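Side-chain contacts in autoinducer 2-binding protein LsrB (Clostridium saccharobutylicum DSM 13864, PDB 6DSP), which binds the quorum-sensing signal autoinducer-2, as a receptor of the bacterial solute-binding protein family: residues M133-G138 with E176-S181; T166-W171 with I221-T226. All coordinates share one frame; numbering follows the deposited sequence.

Interaction 1. Residues M133-G138 with E176-S181; sequences MLVQMG and EKYIKS
Val135 of helix 127-144 meets Tyr178 and Ile179 of helix 166-182, joining two neighbouring helices of the lobe built on the four-stranded parallel sheet of a periplasmic binding protein fold: helix 127-144, which leads into strand 155-160, and helix 166-182, which leads out of it. The two helices lie on one face of that sheet. The short segments run at 50° to each other, with axes 10.0 Å apart, a spacing that still lets a small β-branched residue reach two partners at once.

The two methyls of Val135 divide the work. With CG1 anti to the backbone N (chi1 176°), that branch meets the phenol of Tyr178, lying near the ring plane at its edge, 3.7 Å from CE2. The contact is therefore made at the rim of the ring, not over a face. CG2, on the other branch, approaches the side chain of Ile179 and lies 3.7 Å from CG1 of that isoleucine; its CD1 is scarcely farther away. Val135 and Ile179 are both buried, and Ile179 also rests on Tyr156 of the sheet and on Trp186, whereas Tyr178 reaches the partly exposed margin of the interface.

A polar bridge follows on that margin. The Gln136 chain bends at its second torsion (chi2 69°), which brings its amide round toward the phenol. OE1 of Gln136 and OH of Tyr178 are 4.1 Å apart, too far for a direct bond, and a water fills the role. The glutamine amide is held at its other end by Asp140, one helical turn on, whose OD1 accepts from Gln136 NE2 and helps fix the rotation of the amide. The bridging water lies 2.8 Å from Tyr178 OH, in the plane of the ring, and donates to Gln136 OE1 over 2.6 Å.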
loop_
_atom_site.group_PDB
_atom_site.type_symbol
_atom_site.label_atom_id
_atom_site.label_comp_id
_atom_site.label_asym_id
_atom_site.label_seq_id
_atom_site.Cartn_x
_atom_site.Cartn_y
_atom_site.Cartn_z
ATOM N N MET A 133 6.724 -9.017 -7.059
ATOM C CA MET A 133 5.786 -8.548 -8.071
ATOM C C MET A 133 6.281 -7.259 -8.709
ATOM O O MET A 133 6.230 -7.122 -9.941
ATOM C CB MET A 133 4.424 -8.319 -7.417
ATOM C CG MET A 133 3.367 -7.802 -8.369
ATOM S SD MET A 133 1.894 -7.484 -7.367
ATOM C CE MET A 133 0.795 -6.808 -8.625
ATOM N N LEU A 134 6.768 -6.303 -7.901
ATOM C CA LEU A 134 7.287 -5.046 -8.449
ATOM C C LEU A 134 8.430 -5.296 -9.419
ATOM O O LEU A 134 8.439 -4.765 -10.546
ATOM C CB LEU A 134 7.729 -4.129 -7.308
ATOM C CG LEU A 134 6.535 -3.552 -6.538
ATOM C CD1 LEU A 134 7.045 -3.156 -5.175
ATOM C CD2 LEU A 134 5.931 -2.335 -7.234
ATOM N N VAL A 135 9.398 -6.116 -9.006
ATOM C CA VAL A 135 10.547 -6.393 -9.856
ATOM C C VAL A 135 10.121 -7.116 -11.127
ATOM O O VAL A 135 10.617 -6.805 -12.221
ATOM C CB VAL A 135 11.609 -7.185 -9.071
ATOM C CG1 VAL A 135 12.749 -7.559 -9.999
ATOM C CG2 VAL A 135 12.092 -6.369 -7.862
ATOM N N GLN A 136 9.183 -8.073 -11.010
ATOM C CA GLN A 136 8.743 -8.832 -12.182
ATOM C C GLN A 136 8.020 -7.948 -13.187
ATOM O O GLN A 136 8.193 -8.108 -14.401
ATOM C CB GLN A 136 7.843 -9.989 -11.753
ATOM C CG GLN A 136 7.413 -10.845 -12.937
ATOM C CD GLN A 136 8.585 -11.634 -13.514
ATOM O OE1 GLN A 136 9.342 -12.277 -12.778
ATOM N NE2 GLN A 136 8.750 -11.580 -14.829
ATOM N N MET A 137 7.186 -7.013 -12.710
ATOM C CA MET A 137 6.556 -6.086 -13.647
ATOM C C MET A 137 7.600 -5.261 -14.360
ATOM O O MET A 137 7.497 -5.041 -15.570
ATOM C CB MET A 137 5.612 -5.151 -12.896
ATOM C CG MET A 137 4.358 -5.848 -12.363
ATOM S SD MET A 137 3.085 -4.719 -11.755
ATOM C CE MET A 137 3.934 -3.944 -10.408
ATOM N N GLY A 138 8.617 -4.803 -13.627
ATOM C CA GLY A 138 9.698 -4.049 -14.253
ATOM C C GLY A 138 10.437 -4.874 -15.284
ATOM O O GLY A 138 10.702 -4.399 -16.390
ATOM N N GLU A 176 14.915 -5.505 -3.077
ATOM C CA GLU A 176 16.362 -5.375 -3.206
ATOM C C GLU A 176 17.058 -6.716 -3.021
ATOM O O GLU A 176 18.010 -7.021 -3.741
ATOM C CB GLU A 176 16.920 -4.355 -2.212
ATOM C CG GLU A 176 16.682 -2.905 -2.589
ATOM C CD GLU A 176 17.517 -2.499 -3.804
ATOM O OE1 GLU A 176 16.991 -2.573 -4.899
ATOM O OE2 GLU A 176 18.724 -2.172 -3.688
ATOM N N LYS A 177 16.634 -7.515 -2.035
ATOM C CA LYS A 177 17.229 -8.841 -1.867
ATOM C C LYS A 177 17.019 -9.685 -3.118
ATOM O O LYS A 177 17.933 -10.400 -3.565
ATOM C CB LYS A 177 16.600 -9.528 -0.654
ATOM C CG LYS A 177 17.003 -8.989 0.694
ATOM C CD LYS A 177 16.249 -9.785 1.759
ATOM C CE LYS A 177 16.441 -9.236 3.146
ATOM N NZ LYS A 177 15.427 -9.843 4.080
ATOM N N TYR A 178 15.829 -9.611 -3.698
ATOM C CA TYR A 178 15.503 -10.382 -4.889
ATOM C C TYR A 178 16.349 -9.934 -6.069
ATOM O O TYR A 178 16.914 -10.769 -6.791
ATOM C CB TYR A 178 14.014 -10.227 -5.172
ATOM C CG TYR A 178 13.463 -10.979 -6.368
ATOM C CD1 TYR A 178 13.348 -12.372 -6.366
ATOM C CD2 TYR A 178 13.017 -10.287 -7.487
ATOM C CE1 TYR A 178 12.817 -13.036 -7.438
ATOM C CE2 TYR A 178 12.490 -10.946 -8.555
ATOM C CZ TYR A 178 12.387 -12.323 -8.534
ATOM O OH TYR A 178 11.832 -12.987 -9.586
ATOM N N ILE A 179 16.460 -8.622 -6.280
ATOM C CA ILE A 179 17.300 -8.111 -7.369
ATOM C C ILE A 179 18.740 -8.561 -7.193
ATOM O O ILE A 179 19.390 -9.015 -8.144
ATOM C CB ILE A 179 17.210 -6.574 -7.453
ATOM C CG1 ILE A 179 15.820 -6.157 -7.950
ATOM C CG2 ILE A 179 18.314 -6.012 -8.364
ATOM C CD1 ILE A 179 15.544 -4.666 -7.813
ATOM N N LYS A 180 19.278 -8.426 -5.981
ATOM C CA LYS A 180 20.685 -8.757 -5.798
ATOM C C LYS A 180 20.932 -10.251 -5.994
ATOM O O LYS A 180 22.021 -10.649 -6.451
ATOM C CB LYS A 180 21.171 -8.216 -4.445
ATOM C CG LYS A 180 21.233 -6.687 -4.432
ATOM C CD LYS A 180 21.664 -6.091 -3.084
ATOM C CE LYS A 180 21.532 -4.539 -3.045
ATOM N NZ LYS A 180 22.262 -3.886 -4.205
ATOM N N SER A 181 19.929 -11.092 -5.717
ATOM C CA SER A 181 20.055 -12.533 -5.912
ATOM C C SER A 181 19.863 -12.937 -7.372
ATOM O O SER A 181 20.656 -13.716 -7.927
ATOM C CB SER A 181 19.013 -13.233 -5.041
ATOM O OG SER A 181 19.087 -14.636 -5.208
HETATM O O HOH W 1 11.675 -11.447 -11.860
#

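Interaction 2. Residues T166-W171 with I221-T226; sequences TDQNSW and ICNDST. With PAV ((2R,4S)-2-methyl-2,3,3,4-tetrahydroxytetrahydrofuran), chain C.
Asn223, just past the end of strand 219-222, lies against Trp171 and Gln168 of the facing helix. Its CB sits at the edge of the indole, in the ring plane, 3.9 Å from CE3 of Trp171. Its carbonyl O is also at that edge and comes within 3.1 Å of Gln168 CD, a contact without a hydrogen bond. The backbone makes an inverse gamma turn here, closed by a weak bond from Asp224 N to Cys222 O.

Asp224 comes next, its OD1 accepting from Gln168 NE2 at 2.9 Å (159°) through the anti lone pair. The carboxylate and amide planes are 59° apart, yet the oxygen stays close to the amide plane. Extended beyond CG, the Gln168 chain carries its NE2 far enough to donate also to O13 of the bound autoinducer-2 (2.9 Å, 172°), while Ser161 engages OE1, so the amide is fixed at both ends. This is the interlobe ligand cleft of a periplasmic binding protein, lined here by the loop after strand 219-222 and the first turns of helix 166-182: O13 in turn donates to Asp167 OD2 at 2.7 Å, and Lys29 pairs with Asp167 OD1.

Ser225 turns its backbone N to the ligand, donating to ring oxygen O5 at 2.9 Å. Thr226 N then bonds back to Asp224 OD2 at 2.9 Å from above the carboxylate plane; with Ala227 N as second donor, Asp224 caps the start of helix 227-237.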
loop_
_atom_site.group_PDB
_atom_site.type_symbol
_atom_site.label_atom_id
_atom_site.label_comp_id
_atom_site.label_asym_id
_atom_site.label_seq_id
_atom_site.Cartn_x
_atom_site.Cartn_y
_atom_site.Cartn_z
ATOM N N THR A 166 5.808 1.339 7.230
ATOM C CA THR A 166 6.030 -0.103 7.316
ATOM C C THR A 166 5.850 -0.806 5.974
ATOM O O THR A 166 6.720 -1.590 5.573
ATOM C CB THR A 166 5.139 -0.690 8.390
ATOM O OG1 THR A 166 5.507 -0.075 9.619
ATOM C CG2 THR A 166 5.293 -2.177 8.477
ATOM N N ASP A 167 4.740 -0.573 5.260
ATOM C CA ASP A 167 4.475 -1.401 4.091
ATOM C C ASP A 167 5.528 -1.215 2.998
ATOM O O ASP A 167 6.199 -2.179 2.573
ATOM C CB ASP A 167 3.033 -1.242 3.566
ATOM C CG ASP A 167 2.681 0.152 3.039
ATOM O OD1 ASP A 167 3.336 1.162 3.369
ATOM O OD2 ASP A 167 1.680 0.192 2.290
ATOM N N GLN A 168 5.720 0.014 2.557
ATOM C CA GLN A 168 6.522 0.248 1.371
ATOM C C GLN A 168 7.988 -0.066 1.615
ATOM O O GLN A 168 8.666 -0.558 0.700
ATOM C CB GLN A 168 6.324 1.674 0.895
ATOM C CG GLN A 168 4.920 1.971 0.449
ATOM C CD GLN A 168 4.688 3.393 0.066
ATOM O OE1 GLN A 168 5.626 4.216 -0.044
ATOM N NE2 GLN A 168 3.410 3.718 -0.149
ATOM N N ASN A 169 8.505 0.210 2.820
ATOM C CA ASN A 169 9.882 -0.170 3.112
ATOM C C ASN A 169 10.065 -1.687 3.168
ATOM O O ASN A 169 11.105 -2.191 2.746
ATOM C CB ASN A 169 10.361 0.537 4.374
ATOM C CG ASN A 169 10.629 1.988 4.105
ATOM O OD1 ASN A 169 11.654 2.324 3.527
ATOM N ND2 ASN A 169 9.688 2.844 4.456
ATOM N N SER A 170 9.067 -2.431 3.642
ATOM C CA SER A 170 9.220 -3.884 3.651
ATOM C C SER A 170 9.322 -4.419 2.232
ATOM O O SER A 170 10.072 -5.373 1.981
ATOM C CB SER A 170 8.101 -4.564 4.455
ATOM O OG SER A 170 6.852 -4.575 3.787
ATOM N N TRP A 171 8.609 -3.804 1.288
ATOM C CA TRP A 171 8.709 -4.238 -0.099
ATOM C C TRP A 171 10.063 -3.892 -0.698
ATOM O O TRP A 171 10.605 -4.679 -1.468
ATOM C CB TRP A 171 7.584 -3.637 -0.938
ATOM C CG TRP A 171 6.217 -3.816 -0.355
ATOM C CD1 TRP A 171 5.797 -4.751 0.528
ATOM C CD2 TRP A 171 5.109 -2.933 -0.567
ATOM N NE1 TRP A 171 4.484 -4.521 0.879
ATOM C CE2 TRP A 171 4.047 -3.402 0.219
ATOM C CE3 TRP A 171 4.912 -1.787 -1.354
ATOM C CZ2 TRP A 171 2.801 -2.769 0.231
ATOM C CZ3 TRP A 171 3.684 -1.150 -1.316
ATOM C CH2 TRP A 171 2.644 -1.644 -0.521
ATOM N N ILE A 221 11.133 2.083 -9.925
ATOM C CA ILE A 221 10.117 1.285 -9.234
ATOM C C ILE A 221 9.411 2.221 -8.261
ATOM O O ILE A 221 10.008 2.660 -7.277
ATOM C CB ILE A 221 10.735 0.087 -8.482
ATOM C CG1 ILE A 221 11.561 -0.811 -9.446
ATOM C CG2 ILE A 221 9.628 -0.710 -7.814
ATOM C CD1 ILE A 221 12.352 -1.888 -8.696
ATOM N N CYS A 222 8.138 2.489 -8.527
ATOM C CA CYS A 222 7.365 3.490 -7.779
ATOM C C CYS A 222 6.317 2.781 -6.922
ATOM O O CYS A 222 5.129 2.771 -7.271
ATOM C CB CYS A 222 6.692 4.441 -8.767
ATOM S SG CYS A 222 7.918 5.349 -9.740
ATOM N N ASN A 223 6.759 2.196 -5.791
ATOM C CA ASN A 223 5.888 1.419 -4.911
ATOM C C ASN A 223 5.058 2.292 -3.969
ATOM O O ASN A 223 5.071 2.106 -2.751
ATOM C CB ASN A 223 6.701 0.388 -4.116
ATOM C CG ASN A 223 7.935 0.999 -3.426
ATOM O OD1 ASN A 223 8.693 1.768 -4.037
ATOM N ND2 ASN A 223 8.165 0.606 -2.185
ATOM N N ASP A 224 4.330 3.249 -4.553
ATOM C CA ASP A 224 3.500 4.189 -3.814
ATOM C C ASP A 224 2.518 4.817 -4.797
ATOM O O ASP A 224 2.888 5.177 -5.919
ATOM C CB ASP A 224 4.360 5.260 -3.157
ATOM C CG ASP A 224 3.507 6.388 -2.585
ATOM O OD1 ASP A 224 2.862 6.148 -1.535
ATOM O OD2 ASP A 224 3.441 7.472 -3.214
ATOM N N SER A 225 1.265 4.976 -4.352
ATOM C CA SER A 225 0.165 5.425 -5.196
ATOM C C SER A 225 0.264 6.895 -5.623
ATOM O O SER A 225 -0.500 7.311 -6.502
ATOM C CB SER A 225 -1.183 5.167 -4.549
ATOM O OG SER A 225 -1.352 5.988 -3.425
ATOM N N THR A 226 1.143 7.679 -5.002
ATOM C CA THR A 226 1.430 9.043 -5.418
ATOM C C THR A 226 2.685 9.091 -6.276
ATOM O O THR A 226 2.715 9.753 -7.324
ATOM C CB THR A 226 1.617 9.970 -4.190
ATOM O OG1 THR A 226 0.531 9.806 -3.280
ATOM C CG2 THR A 226 1.628 11.406 -4.618
HETATM O O2 PAV C . 1.567 1.447 -2.642
HETATM C C2 PAV C . 0.401 1.948 -1.956
HETATM C C1 PAV C . -0.894 1.777 -2.780
HETATM O O5 PAV C . 0.606 3.468 -1.961
HETATM C C5 PAV C . -0.102 3.966 -0.910
HETATM C C4 PAV C . -0.586 2.775 -0.063
HETATM O O4 PAV C . -0.375 3.029 1.322
HETATM C C3 PAV C . 0.252 1.628 -0.637
HETATM O O3 PAV C . -0.428 0.409 -0.504
HETATM O O13 PAV C . 1.512 1.584 -0.006
#

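From the N terminus, helix 127-144 comes first, and interaction 1 closes a loop when the chain, after strand 155-160, returns along the later part of helix 166-182. Interaction 2 starts at the beginning of that same helix, before the first loop has closed, and closes its loop, after strand 187-195 and helix 200-213, at the end of strand 219-222 and the turn that follows. The loops therefore cross instead of nesting. Helix 166-182 serves both, its N-terminal end at the ligand cleft and its later turns on the neighbouring helix. Leu134 also joins the two contacts: its CD1 packs 3.7 Å from Asn223 CB, setting helix 127-144 against the end of strand 219-222.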